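Local coordinates for protein hemin degrading factor (Pseudomonas aeruginosa, PDB 4MF9) that binds and traffics heme as a HemS-family protein and probably also degrades it, at residues Ser112-Trp124 against Gly267-Val279. Numbering follows the deposited sequence.
With HEM (protoporphyrin IX containing Fe), chain C.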
loop_
_atom_site.group_PDB
_atom_site.type_symbol
_atom_site.label_atom_id
_atom_site.label_comp_id
_atom_site.label_asym_id
_atom_site.label_seq_id
_atom_site.Cartn_x
_atom_site.Cartn_y
_atom_site.Cartn_z
ATOM N N SER A 112 -0.226 -9.889 12.160
ATOM C CA SER A 112 -0.010 -9.416 13.519
ATOM C C SER A 112 -0.991 -8.272 13.776
ATOM O O SER A 112 -1.601 -7.751 12.840
ATOM C CB SER A 112 1.428 -8.911 13.679
ATOM O OG SER A 112 1.508 -7.538 13.338
ATOM N N PRO A 113 -1.151 -7.868 15.045
ATOM C CA PRO A 113 -2.080 -6.765 15.311
ATOM C C PRO A 113 -1.525 -5.411 14.866
ATOM O O PRO A 113 -2.253 -4.415 14.905
ATOM C CB PRO A 113 -2.228 -6.793 16.839
ATOM C CG PRO A 113 -1.716 -8.139 17.268
ATOM C CD PRO A 113 -0.655 -8.481 16.287
ATOM N N ASP A 114 -0.263 -5.367 14.443
ATOM C CA ASP A 114 0.331 -4.092 14.042
ATOM C C ASP A 114 0.786 -4.092 12.588
ATOM O O ASP A 114 0.117 -3.503 11.731
ATOM C CB ASP A 114 1.477 -3.716 14.983
ATOM C CG ASP A 114 1.006 -3.514 16.406
ATOM O OD1 ASP A 114 0.550 -2.400 16.732
ATOM O OD2 ASP A 114 1.079 -4.477 17.192
ATOM N N ILE A 115 1.915 -4.741 12.303
ATOM C CA ILE A 115 2.303 -4.938 10.911
ATOM C C ILE A 115 1.443 -6.054 10.306
ATOM O O ILE A 115 1.422 -7.184 10.810
ATOM C CB ILE A 115 3.815 -5.264 10.751
ATOM C CG1 ILE A 115 4.683 -4.214 11.463
ATOM C CG2 ILE A 115 4.175 -5.371 9.274
ATOM C CD1 ILE A 115 4.494 -2.809 10.948
ATOM N N ASP A 116 0.740 -5.740 9.222
ATOM C CA ASP A 116 -0.251 -6.653 8.642
ATOM C C ASP A 116 -0.182 -6.393 7.148
ATOM O O ASP A 116 -0.602 -5.338 6.674
ATOM C CB ASP A 116 -1.638 -6.307 9.207
ATOM C CG ASP A 116 -2.707 -7.349 8.891
ATOM O OD1 ASP A 116 -2.375 -8.527 8.610
ATOM O OD2 ASP A 116 -3.905 -6.978 8.959
ATOM N N LEU A 117 0.388 -7.334 6.409
ATOM C CA LEU A 117 0.763 -7.080 5.028
ATOM C C LEU A 117 0.377 -8.254 4.143
ATOM O O LEU A 117 0.453 -9.413 4.563
ATOM C CB LEU A 117 2.291 -6.868 4.928
ATOM C CG LEU A 117 2.919 -5.626 5.563
ATOM C CD1 LEU A 117 4.451 -5.759 5.669
ATOM C CD2 LEU A 117 2.592 -4.404 4.742
ATOM N N ARG A 118 -0.017 -7.958 2.913
ATOM C CA ARG A 118 -0.170 -9.001 1.905
ATOM C C ARG A 118 0.795 -8.653 0.793
ATOM O O ARG A 118 0.681 -7.585 0.172
ATOM C CB ARG A 118 -1.596 -9.047 1.353
ATOM C CG ARG A 118 -2.685 -9.096 2.415
ATOM C CD ARG A 118 -2.566 -10.316 3.326
ATOM N NE ARG A 118 -3.578 -10.296 4.388
ATOM C CZ ARG A 118 -3.329 -10.003 5.665
ATOM N NH1 ARG A 118 -2.088 -9.719 6.065
ATOM N NH2 ARG A 118 -4.320 -10.002 6.554
ATOM N N LEU A 119 1.743 -9.551 0.541
ATOM C CA LEU A 119 2.847 -9.269 -0.374
ATOM C C LEU A 119 2.732 -10.112 -1.633
ATOM O O LEU A 119 2.657 -11.343 -1.563
ATOM C CB LEU A 119 4.194 -9.532 0.324
ATOM C CG LEU A 119 4.306 -8.959 1.745
ATOM C CD1 LEU A 119 5.588 -9.423 2.453
ATOM C CD2 LEU A 119 4.222 -7.434 1.730
ATOM N N PHE A 120 2.697 -9.446 -2.782
ATOM C CA PHE A 120 2.616 -10.135 -4.071
ATOM C C PHE A 120 3.966 -10.034 -4.766
ATOM O O PHE A 120 4.232 -9.098 -5.531
ATOM C CB PHE A 120 1.485 -9.541 -4.907
ATOM C CG PHE A 120 0.192 -9.489 -4.171
ATOM C CD1 PHE A 120 -0.589 -10.626 -4.040
ATOM C CD2 PHE A 120 -0.226 -8.312 -3.571
ATOM C CE1 PHE A 120 -1.771 -10.585 -3.341
ATOM C CE2 PHE A 120 -1.401 -8.266 -2.869
ATOM C CZ PHE A 120 -2.176 -9.395 -2.754
ATOM N N LEU A 121 4.802 -11.025 -4.473
ATOM C CA LEU A 121 6.250 -10.960 -4.673
ATOM C C LEU A 121 6.703 -11.055 -6.119
ATOM O O LEU A 121 7.864 -10.779 -6.434
ATOM C CB LEU A 121 6.918 -12.073 -3.870
ATOM C CG LEU A 121 6.633 -12.032 -2.374
ATOM C CD1 LEU A 121 7.328 -13.189 -1.679
ATOM C CD2 LEU A 121 7.083 -10.694 -1.780
ATOM N N GLY A 122 5.799 -11.434 -6.993
ATOM C CA GLY A 122 6.113 -11.650 -8.365
ATOM C C GLY A 122 6.633 -10.480 -9.111
ATOM O O GLY A 122 7.436 -10.630 -9.958
ATOM N N GLY A 123 6.111 -9.306 -8.822
ATOM C CA GLY A 123 6.588 -8.083 -9.450
ATOM C C GLY A 123 7.716 -7.394 -8.683
ATOM O O GLY A 123 8.237 -6.356 -9.107
ATOM N N TRP A 124 8.101 -7.954 -7.543
ATOM C CA TRP A 124 9.184 -7.360 -6.763
ATOM C C TRP A 124 10.504 -7.577 -7.499
ATOM O O TRP A 124 10.856 -8.708 -7.816
ATOM C CB TRP A 124 9.262 -7.997 -5.381
ATOM C CG TRP A 124 8.121 -7.647 -4.475
ATOM C CD1 TRP A 124 6.826 -7.384 -4.839
ATOM C CD2 TRP A 124 8.176 -7.503 -3.048
ATOM N NE1 TRP A 124 6.071 -7.102 -3.719
ATOM C CE2 TRP A 124 6.877 -7.163 -2.610
ATOM C CE3 TRP A 124 9.195 -7.645 -2.098
ATOM C CZ2 TRP A 124 6.572 -6.962 -1.268
ATOM C CZ3 TRP A 124 8.889 -7.437 -0.759
ATOM C CH2 TRP A 124 7.585 -7.101 -0.358
ATOM N N GLY A 267 -2.678 0.024 -0.650
ATOM C CA GLY A 267 -1.679 -0.690 -1.404
ATOM C C GLY A 267 -1.469 -0.230 -2.825
ATOM O O GLY A 267 -1.992 0.797 -3.266
ATOM N N ASN A 268 -0.675 -1.025 -3.530
ATOM C CA ASN A 268 -0.376 -0.832 -4.931
ATOM C C ASN A 268 -0.466 -2.223 -5.553
ATOM O O ASN A 268 -0.927 -3.153 -4.898
ATOM C CB ASN A 268 1.019 -0.214 -5.091
ATOM C CG ASN A 268 2.092 -0.979 -4.325
ATOM O OD1 ASN A 268 2.337 -2.157 -4.596
ATOM N ND2 ASN A 268 2.746 -0.311 -3.379
ATOM N N ALA A 269 -0.011 -2.387 -6.787
ATOM C CA ALA A 269 -0.129 -3.683 -7.456
ATOM C C ALA A 269 0.621 -4.820 -6.744
ATOM O O ALA A 269 0.314 -6.000 -6.958
ATOM C CB ALA A 269 0.344 -3.563 -8.894
ATOM N N HIS A 270 1.585 -4.480 -5.895
ATOM C CA HIS A 270 2.499 -5.491 -5.365
ATOM C C HIS A 270 2.469 -5.689 -3.851
ATOM O O HIS A 270 3.106 -6.605 -3.322
ATOM C CB HIS A 270 3.932 -5.153 -5.796
ATOM C CG HIS A 270 4.051 -4.818 -7.247
ATOM N ND1 HIS A 270 4.021 -5.779 -8.232
ATOM C CD2 HIS A 270 4.169 -3.627 -7.880
ATOM C CE1 HIS A 270 4.126 -5.194 -9.415
ATOM N NE2 HIS A 270 4.215 -3.889 -9.227
ATOM N N CYS A 271 1.761 -4.821 -3.144
ATOM C CA CYS A 271 1.804 -4.849 -1.695
ATOM C C CYS A 271 0.564 -4.186 -1.147
ATOM O O CYS A 271 0.146 -3.133 -1.632
ATOM C CB CYS A 271 3.070 -4.135 -1.189
ATOM S SG CYS A 271 3.353 -4.244 0.592
ATOM N N ILE A 272 -0.044 -4.818 -0.151
ATOM C CA ILE A 272 -1.154 -4.199 0.562
ATOM C C ILE A 272 -0.819 -4.175 2.042
ATOM O O ILE A 272 -0.386 -5.184 2.599
ATOM C CB ILE A 272 -2.484 -4.938 0.317
ATOM C CG1 ILE A 272 -2.831 -4.916 -1.177
ATOM C CG2 ILE A 272 -3.583 -4.329 1.178
ATOM C CD1 ILE A 272 -3.892 -5.942 -1.600
ATOM N N GLN A 273 -1.011 -3.012 2.661
ATOM C CA GLN A 273 -0.721 -2.804 4.074
ATOM C C GLN A 273 -2.016 -2.413 4.795
ATOM O O GLN A 273 -2.812 -1.635 4.279
ATOM C CB GLN A 273 0.325 -1.697 4.232
ATOM C CG GLN A 273 0.760 -1.416 5.661
ATOM C CD GLN A 273 2.072 -0.617 5.726
ATOM O OE1 GLN A 273 3.066 -0.960 5.072
ATOM N NE2 GLN A 273 2.072 0.448 6.512
ATOM N N ILE A 274 -2.209 -2.955 5.993
ATOM C CA ILE A 274 -3.491 -2.856 6.686
ATOM C C ILE A 274 -3.273 -2.343 8.105
ATOM O O ILE A 274 -2.324 -2.746 8.782
ATOM C CB ILE A 274 -4.178 -4.252 6.757
ATOM C CG1 ILE A 274 -4.233 -4.901 5.376
ATOM C CG2 ILE A 274 -5.585 -4.144 7.313
ATOM C CD1 ILE A 274 -4.380 -6.429 5.406
ATOM N N HIS A 275 -4.136 -1.430 8.538
ATOM C CA HIS A 275 -4.193 -1.029 9.935
ATOM C C HIS A 275 -5.503 -1.527 10.513
ATOM O O HIS A 275 -6.549 -1.312 9.914
ATOM C CB HIS A 275 -4.165 0.482 10.066
ATOM C CG HIS A 275 -4.648 0.979 11.398
ATOM N ND1 HIS A 275 -3.890 0.884 12.546
ATOM C CD2 HIS A 275 -5.814 1.563 11.764
ATOM C CE1 HIS A 275 -4.562 1.402 13.560
ATOM N NE2 HIS A 275 -5.739 1.813 13.115
ATOM N N THR A 276 -5.442 -2.192 11.663
ATOM C CA THR A 276 -6.647 -2.584 12.387
ATOM C C THR A 276 -6.673 -1.861 13.727
ATOM O O THR A 276 -5.691 -1.875 14.464
ATOM C CB THR A 276 -6.704 -4.100 12.622
ATOM O OG1 THR A 276 -6.663 -4.784 11.360
ATOM C CG2 THR A 276 -7.978 -4.481 13.351
ATOM N N GLY A 277 -7.787 -1.207 14.028
ATOM C CA GLY A 277 -7.930 -0.517 15.294
ATOM C C GLY A 277 -8.558 0.843 15.121
ATOM O O GLY A 277 -8.923 1.236 14.013
ATOM N N PRO A 278 -8.721 1.585 16.193
ATOM C CA PRO A 278 -9.285 2.940 16.111
ATOM C C PRO A 278 -8.334 3.950 15.523
ATOM O O PRO A 278 -7.192 3.695 15.450
ATOM C CB PRO A 278 -9.547 3.275 17.562
ATOM C CG PRO A 278 -8.498 2.541 18.259
ATOM C CD PRO A 278 -8.409 1.226 17.570
ATOM N N VAL A 279 -8.848 5.062 15.100
ATOM C CA VAL A 279 -8.052 6.201 14.773
ATOM C C VAL A 279 -8.437 7.282 15.759
ATOM O O VAL A 279 -9.528 7.269 16.240
ATOM C CB VAL A 279 -8.215 6.615 13.337
ATOM C CG1 VAL A 279 -7.693 5.488 12.450
ATOM C CG2 VAL A 279 -9.649 6.915 13.017
HETATM C CHA HEM C . -9.910 -8.440 3.368
HETATM C CHB HEM C . -8.404 -10.822 7.174
HETATM C CHC HEM C . -5.336 -13.246 4.376
HETATM C CHD HEM C . -6.089 -10.011 0.928
HETATM C C1A HEM C . -9.819 -8.947 4.633
HETATM C C2A HEM C . -10.694 -8.642 5.713
HETATM C C3A HEM C . -10.280 -9.324 6.754
HETATM C C4A HEM C . -9.133 -10.006 6.350
HETATM C CMA HEM C . -10.903 -9.291 8.121
HETATM C CAA HEM C . -11.895 -7.764 5.715
HETATM C CBA HEM C . -13.196 -8.352 6.318
HETATM C CGA HEM C . -13.711 -9.361 5.357
HETATM O O1A HEM C . -14.101 -10.462 5.735
HETATM O O2A HEM C . -13.720 -9.055 4.195
HETATM C C1B HEM C . -7.447 -11.691 6.667
HETATM C C2B HEM C . -6.849 -12.621 7.530
HETATM C C3B HEM C . -5.987 -13.336 6.794
HETATM C C4B HEM C . -6.073 -12.788 5.421
HETATM C CMB HEM C . -7.162 -12.801 8.986
HETATM C CAB HEM C . -5.171 -14.447 7.368
HETATM C CBB HEM C . -4.003 -14.824 6.949
HETATM C C1C HEM C . -5.263 -12.614 3.191
HETATM C C2C HEM C . -4.511 -13.033 2.113
HETATM C C3C HEM C . -4.713 -12.127 1.118
HETATM C C4C HEM C . -5.603 -11.122 1.590
HETATM C CMC HEM C . -3.659 -14.265 2.052
HETATM C CAC HEM C . -4.105 -12.179 -0.190
HETATM C CBC HEM C . -4.238 -11.124 -0.939
HETATM C C1D HEM C . -7.240 -9.304 1.299
HETATM C C2D HEM C . -7.919 -8.276 0.453
HETATM C C3D HEM C . -8.979 -7.872 1.147
HETATM C C4D HEM C . -8.945 -8.630 2.403
HETATM C CMD HEM C . -7.553 -7.754 -0.920
HETATM C CAD HEM C . -9.980 -6.833 0.716
HETATM C CBD HEM C . -11.254 -7.537 0.252
HETATM C CGD HEM C . -12.274 -6.780 -0.544
HETATM O O1D HEM C . -13.413 -6.855 -0.134
HETATM O O2D HEM C . -12.030 -6.154 -1.563
HETATM N NA HEM C . -8.853 -9.785 5.048
HETATM N NB HEM C . -6.978 -11.811 5.416
HETATM N NC HEM C . -5.896 -11.493 2.842
HETATM N ND HEM C . -7.895 -9.456 2.440
HETATM FE FE HEM C . -7.478 -10.606 3.813
HETATM O O HOH W 1 -2.609 -3.238 12.289
HETATM O O HOH W 2 -4.916 -4.465 15.711
HETATM O O HOH W 3 0.276 -3.044 8.805
HETATM O O HOH W 4 -4.179 -4.999 10.606
HETATM O O HOH W 5 3.539 -8.385 -8.074
#
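Arg118 and Ile272 form a hydrogen-bonded pair where strand 117-120 runs antiparallel to strand 271-277, joining the two HemS/ChuX domain sequences into one continuous antiparallel sheet that floors the heme pocket. The backbones exchange Arg118 N to Ile272 O and Ile272 N to Arg118 O, both nearly straight. On the heme face, Ile274 places its CD1 methyl over the centre of the Arg118 guanidinium, 3.7 Å from CZ, so an apolar methyl supports one face of the flat cation. Arg118 bends at chi2 (-60°), which lays its chain along the porphyrin and brings NE to 3.0 Å from heme NC. Asp116, two residues earlier in the chain, receives NH1 on OD1 at 2.8 Å from above its carboxylate plane, a salt bridge that, with a further bond from NH1 to Leu117 O, fixes the rotation of the group. A beta-branched isoleucine suits position 274, since both arms, CG2 and CD1, lie against Asp116 OD2, which also takes a hydrogen bond from water 4. Next along, Ile272 CD1 meets the edge of the Phe120 ring at CE2 (3.6 Å), and that ring's CZ reaches the heme vinyl carbon CBC.

The other face is filled differently: Leu117 CD2 lies alongside Gln273, touching CB, CG and OE1; OE1 is hydrogen-bonded to Thr83, and NE2 to His90 and Ala81. Leu119 CD2 meets the small, polarisable Cys271 SG at 3.5 Å. Beyond the strand pairing, water bridges such as water 2, between Pro113 O and Thr276 O, span the two segments where they draw apart. At the opposite end Gly123, without a side chain, lets the His270 ring lie close against its CA. There His270 O takes two donors from opposite faces of its carbonyl plane, Phe120 N and the indole Trp124 NE1, the latter at 3.0 Å and 168°.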